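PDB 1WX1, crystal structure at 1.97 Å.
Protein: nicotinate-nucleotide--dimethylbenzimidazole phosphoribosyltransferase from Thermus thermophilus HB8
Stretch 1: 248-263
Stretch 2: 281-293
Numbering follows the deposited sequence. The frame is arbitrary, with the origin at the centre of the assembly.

Stretch 1, residues 248-263: VLDGFPVTAGALLAWK
Stretch 2 281-293: PGHRHQLEALGLR

Strand 248-249 runs through Asp 250 and Gly 251, the N-cap, into helix 252-263, which lies beside helix 281-290; their N-to-C directions diverge by 29° and the axes approach to 9.4 Å. In register, Phe 252 CA lies 5.0 Å from His 283 CA, and Thr 255 CA lies 7.0 Å from Gln 286 CA.

The polar contacts gather round the first turn of helix 252-263. Gly 251 O accepts from Thr 255 N (2.8 Å) and Thr 255 OG1 (2.7 Å, chi1 m). OG1 in turn accepts from His 283 NE2 at 3.0 Å; His 283 (t, chi2 -154°) has ND1 satisfied elsewhere in the structure. Gly 251 CA packs over the imidazole face, 4.1 Å from its centroid.

Gln 286 (m, t, chi3 -43°) is a knob among Phe 252, Thr 255, Ala 256 and Leu 259. Phe 252 O accepts twice, from Gln 286 NE2 at 3.2 Å and Ala 256 N at 2.9 Å; NE2 also bonds elsewhere.

Phe 252 (t, chi2 -126°) brings CE2 to 3.5 Å from Gly 282 C; a CB on Gly 282 would clash with that ring.

Leucines, all m, t, and Trp 262 (t, chi2 43°) make the apolar part. Leu 290 CG lies 3.7 Å from Leu 259 CD2; Leu 290 CD2 covers the Trp 262 six-membered ring, 4.0 Å from its centroid. From the strand, Leu 249 CD1 reaches Leu 292 CD1 at 3.7 Å, past Gly 291, first to leave helical phi/psi (phi 69°).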

# COMPACT_ATOMS: atom_id res chain seq x y z
N VAL A 248 -11.05 -4.74 -8.25
CA VAL A 248 -10.14 -5.01 -7.14
C VAL A 248 -10.69 -6.05 -6.17
O VAL A 248 -11.82 -5.94 -5.68
CB VAL A 248 -9.83 -3.72 -6.36
CG1 VAL A 248 -8.69 -3.97 -5.37
CG2 VAL A 248 -9.47 -2.60 -7.33
N LEU A 249 -9.87 -7.06 -5.88
CA LEU A 249 -10.24 -8.13 -4.97
C LEU A 249 -9.94 -7.77 -3.53
O LEU A 249 -8.96 -7.07 -3.25
CB LEU A 249 -9.47 -9.41 -5.30
CG LEU A 249 -9.70 -10.08 -6.65
CD1 LEU A 249 -8.75 -11.28 -6.78
CD2 LEU A 249 -11.15 -10.53 -6.76
N ASP A 250 -10.78 -8.24 -2.62
CA ASP A 250 -10.57 -8.02 -1.20
C ASP A 250 -10.06 -9.34 -0.62
O ASP A 250 -9.12 -9.94 -1.15
CB ASP A 250 -11.86 -7.58 -0.50
CG ASP A 250 -11.63 -7.21 0.96
OD1 ASP A 250 -10.60 -6.56 1.23
OD2 ASP A 250 -12.47 -7.56 1.83
N GLY A 251 -10.70 -9.81 0.45
CA GLY A 251 -10.27 -11.03 1.10
C GLY A 251 -10.80 -12.36 0.60
O GLY A 251 -11.24 -12.47 -0.54
N PHE A 252 -10.77 -13.36 1.48
CA PHE A 252 -11.19 -14.72 1.18
C PHE A 252 -12.62 -14.88 0.64
O PHE A 252 -12.83 -15.46 -0.42
CB PHE A 252 -10.96 -15.60 2.43
CG PHE A 252 -11.16 -17.07 2.21
CD1 PHE A 252 -12.05 -17.79 3.02
CD2 PHE A 252 -10.46 -17.75 1.22
CE1 PHE A 252 -12.22 -19.17 2.84
CE2 PHE A 252 -10.63 -19.13 1.04
CZ PHE A 252 -11.51 -19.84 1.85
N PRO A 253 -13.63 -14.36 1.37
CA PRO A 253 -15.01 -14.49 0.89
C PRO A 253 -15.24 -13.73 -0.41
O PRO A 253 -15.88 -14.23 -1.34
CB PRO A 253 -15.84 -13.93 2.05
CG PRO A 253 -14.98 -14.23 3.26
CD PRO A 253 -13.61 -13.83 2.75
N VAL A 254 -14.71 -12.51 -0.50
CA VAL A 254 -14.87 -11.72 -1.72
C VAL A 254 -14.21 -12.41 -2.91
O VAL A 254 -14.76 -12.46 -4.00
CB VAL A 254 -14.27 -10.29 -1.55
CG1 VAL A 254 -14.13 -9.62 -2.92
CG2 VAL A 254 -15.19 -9.46 -0.66
N THR A 255 -13.02 -12.96 -2.68
CA THR A 255 -12.30 -13.64 -3.74
C THR A 255 -13.01 -14.93 -4.14
O THR A 255 -12.91 -15.36 -5.28
CB THR A 255 -10.84 -13.90 -3.32
OG1 THR A 255 -10.23 -12.65 -2.99
CG2 THR A 255 -10.05 -14.54 -4.46
N ALA A 256 -13.74 -15.54 -3.20
CA ALA A 256 -14.50 -16.75 -3.53
C ALA A 256 -15.59 -16.32 -4.53
O ALA A 256 -15.90 -17.04 -5.47
CB ALA A 256 -15.13 -17.35 -2.27
N GLY A 257 -16.16 -15.14 -4.30
CA GLY A 257 -17.18 -14.64 -5.20
C GLY A 257 -16.58 -14.38 -6.57
O GLY A 257 -17.20 -14.65 -7.60
N ALA A 258 -15.37 -13.84 -6.60
CA ALA A 258 -14.70 -13.56 -7.87
C ALA A 258 -14.42 -14.86 -8.64
O ALA A 258 -14.49 -14.88 -9.87
CB ALA A 258 -13.40 -12.81 -7.62
N LEU A 259 -14.08 -15.93 -7.92
CA LEU A 259 -13.81 -17.22 -8.56
C LEU A 259 -15.06 -17.71 -9.27
O LEU A 259 -14.99 -18.26 -10.38
CB LEU A 259 -13.36 -18.25 -7.52
CG LEU A 259 -11.95 -18.10 -6.96
CD1 LEU A 259 -11.71 -19.16 -5.89
CD2 LEU A 259 -10.93 -18.26 -8.09
N LEU A 260 -16.21 -17.50 -8.63
CA LEU A 260 -17.47 -17.91 -9.23
C LEU A 260 -17.72 -17.12 -10.51
O LEU A 260 -18.12 -17.69 -11.53
CB LEU A 260 -18.63 -17.68 -8.24
CG LEU A 260 -20.03 -17.98 -8.76
CD1 LEU A 260 -20.10 -19.40 -9.32
CD2 LEU A 260 -21.04 -17.79 -7.64
N ALA A 261 -17.46 -15.82 -10.46
CA ALA A 261 -17.64 -14.96 -11.62
C ALA A 261 -16.71 -15.41 -12.75
O ALA A 261 -17.10 -15.47 -13.92
CB ALA A 261 -17.35 -13.50 -11.25
N TRP A 262 -15.47 -15.72 -12.38
CA TRP A 262 -14.46 -16.18 -13.33
C TRP A 262 -14.92 -17.46 -14.03
O TRP A 262 -14.76 -17.61 -15.24
CB TRP A 262 -13.14 -16.41 -12.59
CG TRP A 262 -12.02 -16.90 -13.45
CD1 TRP A 262 -11.69 -16.46 -14.70
CD2 TRP A 262 -11.04 -17.88 -13.09
NE1 TRP A 262 -10.57 -17.12 -15.15
CE2 TRP A 262 -10.16 -18.02 -14.19
CE3 TRP A 262 -10.85 -18.70 -11.97
CZ2 TRP A 262 -9.07 -18.89 -14.18
CZ3 TRP A 262 -9.76 -19.57 -11.95
CH2 TRP A 262 -8.90 -19.68 -13.06
N LYS A 263 -15.49 -18.38 -13.26
CA LYS A 263 -15.97 -19.63 -13.82
C LYS A 263 -17.09 -19.39 -14.82
O LYS A 263 -17.25 -20.15 -15.77
CB LYS A 263 -16.47 -20.56 -12.70
CG LYS A 263 -15.36 -21.06 -11.81
CD LYS A 263 -14.25 -21.70 -12.63
CE LYS A 263 -13.05 -22.05 -11.77
NZ LYS A 263 -11.95 -22.59 -12.62
N PRO A 281 -5.88 -18.58 5.45
CA PRO A 281 -5.06 -19.56 4.73
C PRO A 281 -5.48 -19.79 3.27
O PRO A 281 -4.64 -19.80 2.37
CB PRO A 281 -5.22 -20.83 5.57
CG PRO A 281 -5.40 -20.29 6.95
CD PRO A 281 -6.35 -19.14 6.73
N GLY A 282 -6.78 -19.98 3.06
CA GLY A 282 -7.27 -20.23 1.71
C GLY A 282 -7.13 -19.11 0.69
O GLY A 282 -7.23 -19.36 -0.51
N HIS A 283 -6.89 -17.89 1.15
CA HIS A 283 -6.76 -16.76 0.24
C HIS A 283 -5.60 -16.95 -0.75
O HIS A 283 -5.73 -16.72 -1.94
CB HIS A 283 -6.53 -15.50 1.08
CG HIS A 283 -6.90 -14.28 0.26
ND1 HIS A 283 -6.36 -13.06 0.47
CD2 HIS A 283 -7.80 -14.19 -0.80
CE1 HIS A 283 -6.92 -12.25 -0.44
NE2 HIS A 283 -7.79 -12.90 -1.22
N ARG A 284 -4.45 -17.38 -0.25
CA ARG A 284 -3.30 -17.57 -1.14
C ARG A 284 -3.62 -18.57 -2.25
O ARG A 284 -3.21 -18.38 -3.40
CB ARG A 284 -2.07 -18.05 -0.35
CG ARG A 284 -0.88 -18.41 -1.24
CD ARG A 284 -0.41 -17.23 -2.10
NE ARG A 284 0.55 -16.38 -1.39
CZ ARG A 284 1.04 -15.24 -1.87
NH1 ARG A 284 0.67 -14.80 -3.06
NH2 ARG A 284 1.93 -14.55 -1.16
N HIS A 285 -4.35 -19.63 -1.92
CA HIS A 285 -4.71 -20.64 -2.91
C HIS A 285 -5.58 -20.04 -4.00
O HIS A 285 -5.42 -20.36 -5.18
CB HIS A 285 -5.46 -21.80 -2.25
CG HIS A 285 -4.63 -22.59 -1.30
ND1 HIS A 285 -3.52 -23.31 -1.71
CD2 HIS A 285 -4.73 -22.79 0.03
CE1 HIS A 285 -2.97 -23.90 -0.67
NE2 HIS A 285 -3.69 -23.60 0.40
N GLN A 286 -6.51 -19.18 -3.61
CA GLN A 286 -7.39 -18.53 -4.57
C GLN A 286 -6.61 -17.63 -5.51
O GLN A 286 -6.82 -17.65 -6.73
CB GLN A 286 -8.44 -17.69 -3.84
CG GLN A 286 -9.36 -18.47 -2.92
CD GLN A 286 -10.26 -17.55 -2.14
OE1 GLN A 286 -9.81 -16.53 -1.64
NE2 GLN A 286 -11.54 -17.90 -2.02
N LEU A 287 -5.71 -16.83 -4.95
CA LEU A 287 -4.91 -15.91 -5.74
C LEU A 287 -3.97 -16.67 -6.68
O LEU A 287 -3.72 -16.23 -7.80
CB LEU A 287 -4.11 -14.98 -4.83
CG LEU A 287 -4.96 -14.00 -4.01
CD1 LEU A 287 -4.05 -13.08 -3.23
CD2 LEU A 287 -5.86 -13.18 -4.94
N GLU A 288 -3.46 -17.81 -6.22
CA GLU A 288 -2.59 -18.62 -7.07
C GLU A 288 -3.41 -19.20 -8.23
O GLU A 288 -2.95 -19.22 -9.37
CB GLU A 288 -1.95 -19.76 -6.25
CG GLU A 288 -0.88 -19.28 -5.27
CD GLU A 288 0.35 -18.69 -5.98
OE1 GLU A 288 1.09 -19.45 -6.64
OE2 GLU A 288 0.57 -17.47 -5.87
N ALA A 289 -4.63 -19.64 -7.94
CA ALA A 289 -5.49 -20.20 -8.97
C ALA A 289 -5.81 -19.13 -10.02
O ALA A 289 -5.98 -19.43 -11.20
CB ALA A 289 -6.79 -20.72 -8.35
N LEU A 290 -5.89 -17.88 -9.57
CA LEU A 290 -6.19 -16.77 -10.46
C LEU A 290 -4.91 -16.22 -11.09
O LEU A 290 -4.97 -15.47 -12.06
CB LEU A 290 -6.90 -15.65 -9.69
CG LEU A 290 -8.38 -15.90 -9.35
CD1 LEU A 290 -8.84 -14.94 -8.26
CD2 LEU A 290 -9.22 -15.74 -10.60
N GLY A 291 -3.77 -16.61 -10.54
CA GLY A 291 -2.49 -16.15 -11.06
C GLY A 291 -2.28 -14.67 -10.78
O GLY A 291 -1.75 -13.94 -11.62
N LEU A 292 -2.69 -14.22 -9.60
CA LEU A 292 -2.56 -12.82 -9.23
C LEU A 292 -1.64 -12.59 -8.05
O LEU A 292 -1.61 -13.38 -7.10
CB LEU A 292 -3.95 -12.25 -8.91
CG LEU A 292 -4.99 -12.34 -10.02
CD1 LEU A 292 -6.36 -11.91 -9.48
CD2 LEU A 292 -4.56 -11.45 -11.18
N ARG A 293 -0.89 -11.49 -8.10
CA ARG A 293 0.03 -11.13 -7.03
C ARG A 293 -0.62 -10.04 -6.18
O ARG A 293 -1.06 -9.02 -6.70
CB ARG A 293 1.34 -10.59 -7.60
CG ARG A 293 2.33 -10.11 -6.55
CD ARG A 293 3.56 -9.49 -7.21
NE ARG A 293 4.58 -9.10 -6.25
CZ ARG A 293 4.40 -8.22 -5.27
NH1 ARG A 293 3.23 -7.63 -5.10
NH2 ARG A 293 5.41 -7.92 -4.45